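PDB 1NE2: methyltransferase small domain-containing protein from Thermoplasma acidophilum, which is of unknown function but probably acts as a methyltransferase. Local coordinates for residues A37-I42 / E168-T173; G68-L71 / S76-A79; W114-P119 / R129-K134. All blocks are in the same frame, centred on the assembly; numbering follows the deposited sequence.

Contact 1: A37-I42 / E168-T173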
loop_
_atom_site.group_PDB
_atom_site.type_symbol
_atom_site.label_atom_id
_atom_site.label_comp_id
_atom_site.label_asym_id
_atom_site.label_seq_id
_atom_site.Cartn_x
_atom_site.Cartn_y
_atom_site.Cartn_z
ATOM N N ALA B 37 12.619 11.665 -13.821
ATOM C CA ALA B 37 11.907 10.745 -12.941
ATOM C C ALA B 37 12.865 10.112 -11.941
ATOM O O ALA B 37 12.556 10.015 -10.750
ATOM C CB ALA B 37 11.214 9.662 -13.757
ATOM N N ALA B 38 14.021 9.670 -12.428
ATOM C CA ALA B 38 15.022 9.060 -11.560
ATOM C C ALA B 38 15.521 10.072 -10.524
ATOM O O ALA B 38 15.658 9.739 -9.352
ATOM C CB ALA B 38 16.189 8.533 -12.394
ATOM N N TYR B 39 15.783 11.307 -10.954
ATOM C CA TYR B 39 16.262 12.343 -10.037
ATOM C C TYR B 39 15.262 12.563 -8.902
ATOM O O TYR B 39 15.622 12.565 -7.717
ATOM C CB TYR B 39 16.455 13.668 -10.776
ATOM C CG TYR B 39 16.892 14.803 -9.875
ATOM C CD1 TYR B 39 18.216 14.916 -9.460
ATOM C CD2 TYR B 39 15.978 15.757 -9.425
ATOM C CE1 TYR B 39 18.627 15.949 -8.620
ATOM C CE2 TYR B 39 16.381 16.796 -8.581
ATOM C CZ TYR B 39 17.707 16.884 -8.185
ATOM O OH TYR B 39 18.120 17.900 -7.348
ATOM N N PHE B 40 14.005 12.762 -9.287
ATOM C CA PHE B 40 12.911 13.003 -8.354
ATOM C C PHE B 40 12.770 11.858 -7.353
ATOM O O PHE B 40 12.725 12.090 -6.138
ATOM C CB PHE B 40 11.621 13.192 -9.169
ATOM C CG PHE B 40 10.370 13.359 -8.351
ATOM C CD1 PHE B 40 10.259 14.364 -7.393
ATOM C CD2 PHE B 40 9.261 12.556 -8.613
ATOM C CE1 PHE B 40 9.055 14.572 -6.711
ATOM C CE2 PHE B 40 8.058 12.751 -7.942
ATOM C CZ PHE B 40 7.951 13.767 -6.985
ATOM N N LEU B 41 12.727 10.626 -7.858
ATOM C CA LEU B 41 12.584 9.448 -6.994
ATOM C C LEU B 41 13.764 9.230 -6.048
ATOM O O LEU B 41 13.566 8.844 -4.898
ATOM C CB LEU B 41 12.355 8.189 -7.835
ATOM C CG LEU B 41 11.017 8.125 -8.587
ATOM C CD1 LEU B 41 10.990 6.858 -9.444
ATOM C CD2 LEU B 41 9.849 8.120 -7.604
ATOM N N ILE B 42 14.983 9.477 -6.514
ATOM C CA ILE B 42 16.137 9.296 -5.641
ATOM C C ILE B 42 16.080 10.289 -4.473
ATOM O O ILE B 42 16.487 9.964 -3.354
ATOM C CB ILE B 42 17.470 9.439 -6.418
ATOM C CG1 ILE B 42 17.612 8.285 -7.414
ATOM C CG2 ILE B 42 18.647 9.456 -5.442
ATOM C CD1 ILE B 42 17.467 6.903 -6.793
ATOM N N GLU B 168 11.773 22.831 -4.845
ATOM C CA GLU B 168 12.925 22.901 -5.716
ATOM C C GLU B 168 12.639 23.182 -7.181
ATOM O O GLU B 168 11.747 22.582 -7.783
ATOM C CB GLU B 168 13.685 21.584 -5.580
ATOM C CG GLU B 168 14.931 21.472 -6.425
ATOM C CD GLU B 168 15.547 20.097 -6.324
ATOM O OE1 GLU B 168 15.046 19.280 -5.523
ATOM O OE2 GLU B 168 16.531 19.832 -7.038
ATOM N N LYS B 169 13.419 24.089 -7.757
ATOM C CA LYS B 169 13.257 24.432 -9.158
ATOM C C LYS B 169 14.042 23.440 -10.014
ATOM O O LYS B 169 15.212 23.169 -9.752
ATOM C CB LYS B 169 13.768 25.855 -9.415
ATOM C CG LYS B 169 13.669 26.300 -10.864
ATOM C CD LYS B 169 14.232 27.702 -11.066
ATOM C CE LYS B 169 15.730 27.746 -10.796
ATOM N NZ LYS B 169 16.310 29.096 -11.066
ATOM N N VAL B 170 13.382 22.886 -11.021
ATOM C CA VAL B 170 14.015 21.948 -11.939
ATOM C C VAL B 170 13.635 22.405 -13.339
ATOM O O VAL B 170 12.519 22.867 -13.569
ATOM C CB VAL B 170 13.534 20.492 -11.709
ATOM C CG1 VAL B 170 13.924 20.031 -10.317
ATOM C CG2 VAL B 170 12.041 20.399 -11.888
ATOM N N TYR B 171 14.567 22.299 -14.274
ATOM C CA TYR B 171 14.277 22.735 -15.626
ATOM C C TYR B 171 13.897 21.592 -16.543
ATOM O O TYR B 171 14.482 20.506 -16.492
ATOM C CB TYR B 171 15.466 23.514 -16.189
ATOM C CG TYR B 171 15.617 24.876 -15.555
ATOM C CD1 TYR B 171 14.786 25.931 -15.929
ATOM C CD2 TYR B 171 16.554 25.101 -14.549
ATOM C CE1 TYR B 171 14.881 27.175 -15.317
ATOM C CE2 TYR B 171 16.656 26.348 -13.926
ATOM C CZ TYR B 171 15.817 27.377 -14.316
ATOM O OH TYR B 171 15.907 28.609 -13.709
ATOM N N ILE B 172 12.886 21.847 -17.365
ATOM C CA ILE B 172 12.382 20.876 -18.325
ATOM C C ILE B 172 12.521 21.492 -19.709
ATOM O O ILE B 172 12.228 22.671 -19.899
ATOM C CB ILE B 172 10.893 20.557 -18.063
ATOM C CG1 ILE B 172 10.743 19.895 -16.692
ATOM C CG2 ILE B 172 10.343 19.645 -19.157
ATOM C CD1 ILE B 172 11.505 18.581 -16.556
ATOM N N THR B 173 12.971 20.699 -20.674
ATOM C CA THR B 173 13.144 21.207 -22.029
ATOM C C THR B 173 11.834 21.388 -22.784
ATOM O O THR B 173 10.910 20.593 -22.645
ATOM C CB THR B 173 14.049 20.265 -22.858
ATOM O OG1 THR B 173 15.392 20.340 -22.366
ATOM C CG2 THR B 173 14.028 20.655 -24.338
#
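Tyr39 and Glu168 reach for each other from opposite directions, one from a helix and one from a strand, and meet through a single short hydrogen bond. The phenol donates it: Tyr39 OH lies 2.5 Å from Glu168 OE2 and uses the syn lone pair of that oxygen, the one on the side of OE1. OE2 sits at the edge of the ring and in its plane, while the carboxylate as a whole is turned steeply against the ring, the two planes standing 75° apart. The same oxygen passes 3.4 Å from Tyr39 CE2, so this edge of the ring is also in touch with the acid. Beside the polar pair the contact is thin, with Val170 CG1 approaching Tyr39 CE2 obliquely at 4.4 Å.

Torsions explain the reach. In Tyr39 CG is anti to the backbone N (chi1 177°), and Glu168 leaves its strand as an extended chain, so each carries its polar end well away from its own backbone. The other carboxylate oxygen, Glu168 OE1, lies near Glu43 OE2. Two acids this close would be expected to raise the proton affinity of one or both, and the phenol bond probably offsets part of that cost.

Further out, backbone hydrogen bonds between Glu168 and Ile192 and between Val170 and Ala190 fix the strand against 187-197. On the helix, Ala37 and Phe40 pack on Leu65. The contact therefore bridges, at the surface, helix 34-46 and strand 162-173, the outermost strand at one end of the sheet. With antiparallel strand 187-197 inserted between it and the parallel strands, this is the 3-2-1-4-5-7-6 order characteristic of the class I methyltransferase fold.

Contact 2: G68-L71 / S76-A79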
loop_
_atom_site.group_PDB
_atom_site.type_symbol
_atom_site.label_atom_id
_atom_site.label_comp_id
_atom_site.label_asym_id
_atom_site.label_seq_id
_atom_site.Cartn_x
_atom_site.Cartn_y
_atom_site.Cartn_z
ATOM N N GLY B 68 9.387 2.930 -10.695
ATOM C CA GLY B 68 10.627 3.394 -10.096
ATOM C C GLY B 68 10.654 3.199 -8.590
ATOM O O GLY B 68 11.689 2.838 -8.011
ATOM N N SER B 69 9.521 3.457 -7.942
ATOM C CA SER B 69 9.430 3.292 -6.497
ATOM C C SER B 69 9.624 1.826 -6.158
ATOM O O SER B 69 10.282 1.493 -5.182
ATOM C CB SER B 69 8.069 3.762 -5.979
ATOM O OG SER B 69 7.908 5.154 -6.183
ATOM N N TYR B 70 9.042 0.956 -6.978
ATOM C CA TYR B 70 9.154 -0.486 -6.778
ATOM C C TYR B 70 10.611 -0.906 -6.965
ATOM O O TYR B 70 11.152 -1.694 -6.181
ATOM C CB TYR B 70 8.265 -1.208 -7.791
ATOM C CG TYR B 70 8.278 -2.712 -7.673
ATOM C CD1 TYR B 70 7.632 -3.356 -6.618
ATOM C CD2 TYR B 70 8.919 -3.494 -8.633
ATOM C CE1 TYR B 70 7.622 -4.755 -6.526
ATOM C CE2 TYR B 70 8.915 -4.881 -8.550
ATOM C CZ TYR B 70 8.265 -5.504 -7.501
ATOM O OH TYR B 70 8.245 -6.881 -7.445
ATOM N N LEU B 71 11.244 -0.380 -8.006
ATOM C CA LEU B 71 12.641 -0.700 -8.281
ATOM C C LEU B 71 13.570 -0.212 -7.170
ATOM O O LEU B 71 14.644 -0.780 -6.964
ATOM C CB LEU B 71 13.064 -0.100 -9.625
ATOM C CG LEU B 71 12.337 -0.725 -10.819
ATOM C CD1 LEU B 71 12.503 0.148 -12.057
ATOM C CD2 LEU B 71 12.882 -2.122 -11.057
ATOM N N SER B 76 5.644 -1.754 -0.561
ATOM C CA SER B 76 4.440 -1.980 -1.351
ATOM C C SER B 76 4.201 -0.739 -2.186
ATOM O O SER B 76 4.468 0.377 -1.739
ATOM C CB SER B 76 3.234 -2.261 -0.442
ATOM O OG SER B 76 3.087 -1.265 0.549
ATOM N N VAL B 77 3.727 -0.931 -3.412
ATOM C CA VAL B 77 3.459 0.200 -4.284
ATOM C C VAL B 77 2.075 0.049 -4.897
ATOM O O VAL B 77 1.729 -0.999 -5.443
ATOM C CB VAL B 77 4.489 0.312 -5.435
ATOM C CG1 VAL B 77 4.199 1.565 -6.255
ATOM C CG2 VAL B 77 5.916 0.369 -4.877
ATOM N N THR B 78 1.281 1.102 -4.786
ATOM C CA THR B 78 -0.059 1.108 -5.347
ATOM C C THR B 78 -0.071 2.315 -6.278
ATOM O O THR B 78 0.563 3.327 -5.994
ATOM C CB THR B 78 -1.106 1.227 -4.221
ATOM O OG1 THR B 78 -1.119 0.002 -3.469
ATOM C CG2 THR B 78 -2.493 1.504 -4.782
ATOM N N ALA B 79 -0.750 2.205 -7.409
ATOM C CA ALA B 79 -0.771 3.313 -8.357
ATOM C C ALA B 79 -2.092 3.314 -9.100
ATOM O O ALA B 79 -2.611 2.256 -9.432
ATOM C CB ALA B 79 0.390 3.174 -9.345
#
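Tyr70 and Val77 are the closest pair of backbones here, with 6.3 Å between Tyr70 CA and Val77 CA, in the last turn of helix 64-71 and near the start of strand 76-81, with four residues of loop between the two elements. No hydrogen bond joins the two segments; they meet through one methyl group. Val77 directs its side chain toward the helix, and CG2 lies against the backbone of the last turn, 3.8 Å from Tyr70 N. On its flanks are two beta carbons: Tyr70 CB at 4.1 Å and Ser69 CB at 4.2 Å from Val77 CG2.

The Tyr70 ring does not lie over the valine. It presents an edge to it, Val77 CG2 being near the ring plane, and CG anti to the backbone N (chi1 -179°) leads the ring away from the valine, so that only CB and the near edge stay beside it. Ser69 offers only its CB to Val77, for its hydroxyl turns back along its own helix to bond Leu65 O.

On the other side of the strand lies the second subunit: Thr78 OG1 hydrogen-bonds Ser76 OG of that chain. The disulfide between Cys67 and Cys94 ties the same helix to the chain just beyond helix 84-93. Val77 also reaches the segment holding Gly61, Gly63 and Ala66, whose spacing resembles a Rossmann-type glycine motif. Helix and strand together complete the first beta-alpha-beta crossover of the Rossmann-like fold, 54-58, 64-71 and 76-81.

Contact 3: W114-P119 / R129-K134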
loop_
_atom_site.group_PDB
_atom_site.type_symbol
_atom_site.label_atom_id
_atom_site.label_comp_id
_atom_site.label_asym_id
_atom_site.label_seq_id
_atom_site.Cartn_x
_atom_site.Cartn_y
_atom_site.Cartn_z
ATOM N N TRP B 114 2.908 9.568 -0.648
ATOM C CA TRP B 114 2.048 9.882 -1.791
ATOM C C TRP B 114 2.875 10.641 -2.827
ATOM O O TRP B 114 3.531 11.644 -2.505
ATOM C CB TRP B 114 0.863 10.758 -1.342
ATOM C CG TRP B 114 -0.005 11.336 -2.447
ATOM C CD1 TRP B 114 0.314 12.351 -3.311
ATOM C CD2 TRP B 114 -1.364 10.981 -2.734
ATOM N NE1 TRP B 114 -0.764 12.655 -4.107
ATOM C CE2 TRP B 114 -1.807 11.831 -3.774
ATOM C CE3 TRP B 114 -2.250 10.032 -2.208
ATOM C CZ2 TRP B 114 -3.105 11.763 -4.299
ATOM C CZ3 TRP B 114 -3.546 9.963 -2.734
ATOM C CH2 TRP B 114 -3.956 10.828 -3.769
ATOM N N ILE B 115 2.848 10.158 -4.067
ATOM C CA ILE B 115 3.572 10.797 -5.159
ATOM C C ILE B 115 2.611 11.171 -6.278
ATOM O O ILE B 115 1.720 10.397 -6.624
ATOM C CB ILE B 115 4.636 9.867 -5.773
ATOM C CG1 ILE B 115 5.647 9.440 -4.706
ATOM C CG2 ILE B 115 5.344 10.595 -6.914
ATOM C CD1 ILE B 115 6.578 8.303 -5.164
HETATM N N MSE B 116 2.791 12.359 -6.841
HETATM C CA MSE B 116 1.948 12.811 -7.936
HETATM C C MSE B 116 2.732 13.696 -8.900
HETATM O O MSE B 116 3.759 14.274 -8.543
HETATM C CB MSE B 116 0.737 13.572 -7.389
HETATM C CG MSE B 116 1.086 14.874 -6.691
HETATM SE SE MSE B 116 -0.461 15.671 -5.845
HETATM C CE MSE B 116 -1.370 16.376 -7.390
ATOM N N ASN B 117 2.239 13.788 -10.132
ATOM C CA ASN B 117 2.871 14.594 -11.169
ATOM C C ASN B 117 1.768 15.406 -11.853
ATOM O O ASN B 117 1.316 15.062 -12.948
ATOM C CB ASN B 117 3.586 13.682 -12.171
ATOM C CG ASN B 117 4.174 14.445 -13.342
ATOM O OD1 ASN B 117 4.852 15.458 -13.165
ATOM N ND2 ASN B 117 3.924 13.954 -14.551
ATOM N N PRO B 118 1.318 16.492 -11.194
ATOM C CA PRO B 118 0.277 17.455 -11.582
ATOM C C PRO B 118 0.462 18.155 -12.922
ATOM O O PRO B 118 1.459 18.842 -13.144
ATOM C CB PRO B 118 0.291 18.462 -10.432
ATOM C CG PRO B 118 0.769 17.666 -9.283
ATOM C CD PRO B 118 1.879 16.860 -9.884
ATOM N N PRO B 119 -0.507 17.991 -13.835
ATOM C CA PRO B 119 -0.429 18.628 -15.154
ATOM C C PRO B 119 -0.898 20.085 -15.110
ATOM O O PRO B 119 -0.427 20.920 -15.883
ATOM C CB PRO B 119 -1.354 17.762 -16.014
ATOM C CG PRO B 119 -1.391 16.443 -15.286
ATOM C CD PRO B 119 -1.479 16.888 -13.857
ATOM N N ARG B 129 -7.592 20.376 -6.879
ATOM C CA ARG B 129 -7.631 20.429 -5.424
ATOM C C ARG B 129 -7.968 19.050 -4.872
ATOM O O ARG B 129 -7.618 18.721 -3.737
ATOM C CB ARG B 129 -8.677 21.440 -4.947
ATOM C CG ARG B 129 -8.415 22.865 -5.397
ATOM C CD ARG B 129 -9.352 23.843 -4.706
ATOM N NE ARG B 129 -9.119 25.218 -5.139
ATOM C CZ ARG B 129 -9.724 26.279 -4.615
ATOM N NH1 ARG B 129 -10.602 26.129 -3.632
ATOM N NH2 ARG B 129 -9.454 27.493 -5.078
ATOM N N ALA B 130 -8.651 18.251 -5.687
ATOM C CA ALA B 130 -9.047 16.904 -5.299
ATOM C C ALA B 130 -7.824 16.061 -4.952
ATOM O O ALA B 130 -7.825 15.331 -3.958
ATOM C CB ALA B 130 -9.835 16.245 -6.428
ATOM N N PHE B 131 -6.785 16.162 -5.775
ATOM C CA PHE B 131 -5.564 15.405 -5.532
ATOM C C PHE B 131 -4.871 15.869 -4.262
ATOM O O PHE B 131 -4.371 15.052 -3.493
ATOM C CB PHE B 131 -4.604 15.525 -6.718
ATOM C CG PHE B 131 -4.830 14.493 -7.781
ATOM C CD1 PHE B 131 -6.038 14.434 -8.466
ATOM C CD2 PHE B 131 -3.841 13.563 -8.082
ATOM C CE1 PHE B 131 -6.260 13.457 -9.440
ATOM C CE2 PHE B 131 -4.051 12.582 -9.052
ATOM C CZ PHE B 131 -5.262 12.529 -9.732
ATOM N N ILE B 132 -4.833 17.179 -4.045
ATOM C CA ILE B 132 -4.195 17.712 -2.853
ATOM C C ILE B 132 -4.962 17.244 -1.620
ATOM O O ILE B 132 -4.372 16.745 -0.661
ATOM C CB ILE B 132 -4.156 19.255 -2.881
ATOM C CG1 ILE B 132 -3.414 19.726 -4.134
ATOM C CG2 ILE B 132 -3.460 19.778 -1.634
ATOM C CD1 ILE B 132 -3.410 21.230 -4.325
ATOM N N ASP B 133 -6.283 17.388 -1.653
ATOM C CA ASP B 133 -7.118 16.967 -0.533
ATOM C C ASP B 133 -6.955 15.484 -0.227
ATOM O O ASP B 133 -6.798 15.094 0.932
ATOM C CB ASP B 133 -8.589 17.263 -0.824
ATOM C CG ASP B 133 -8.934 18.726 -0.646
ATOM O OD1 ASP B 133 -10.066 19.112 -1.002
ATOM O OD2 ASP B 133 -8.078 19.486 -0.145
ATOM N N LYS B 134 -6.998 14.657 -1.265
ATOM C CA LYS B 134 -6.858 13.219 -1.070
ATOM C C LYS B 134 -5.486 12.864 -0.496
ATOM O O LYS B 134 -5.371 11.985 0.364
ATOM C CB LYS B 134 -7.064 12.482 -2.393
ATOM C CG LYS B 134 -7.024 10.958 -2.270
ATOM C CD LYS B 134 -8.402 10.342 -2.053
ATOM C CE LYS B 134 -9.021 10.699 -0.717
ATOM N NZ LYS B 134 -10.385 10.085 -0.576
#
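Trp114 holds CG anti to its own N (chi1 171°), which swings the indole out from the strand onto Phe131 and Lys134. Met116 instead has CG between backbone N and carbonyl carbon (chi1 66°), and a bend at chi3 brings its methyl up to Phe131.

The far rim of the indole does the touching: Trp114 CH2 is 3.4 Å from Lys134 CG, the lysine chain crossing it at about a right angle, and Lys134 C lies over one face. Trp114 CZ2 comes 3.6 Å from Phe131 O, obliquely to the ring. Met116, present as selenomethionine, sets its CE 3.4 Å from Phe131 CB, a tight apolar fit. An alanine in place of Trp114 would probably open a gap beside Lys134 CG and the Phe131 carbonyl, leaving Met116 as the main contact of this strand segment with the helix.

Beyond the indole the lysine turns away, NZ bonding Ile107 O. Strand and helix run nearly antiparallel (164°), their axes 10.3 Å apart, as in the first half of a beta-alpha-beta unit. Strand 111-116 lies between 54-58 and 142-147 in the sheet; helix 126-138 packs along it, with Ile132 turned to Phe153 and Phe158 of helix 151-161.

In the fold
All three contacts reach the same sheet, and their centres lie 17 to 18 Å apart. Contacts 2 and 3 follow each other in series inside the long loop that contact 1 closes. Their joint is a small, mostly apolar cluster: Phe40 CE2 of contact 1 packs 3.6 Å from Ile115 CG2 of contact 3, Ser69 OG of contact 2 is 3.6 Å from Ile115 CD1, and Leu41 CD1 meets Gly68 CA at 3.5 Å. Ile115 thus receives helices 34-46 and 64-71, while its strand neighbours Trp114 and Met116 face helix 126-138. No ligand marks a site, but the turn with Gly61 and Gly63 resembles the S-adenosylmethionine-binding one of related methyltransferases, so a cofactor site there is probable.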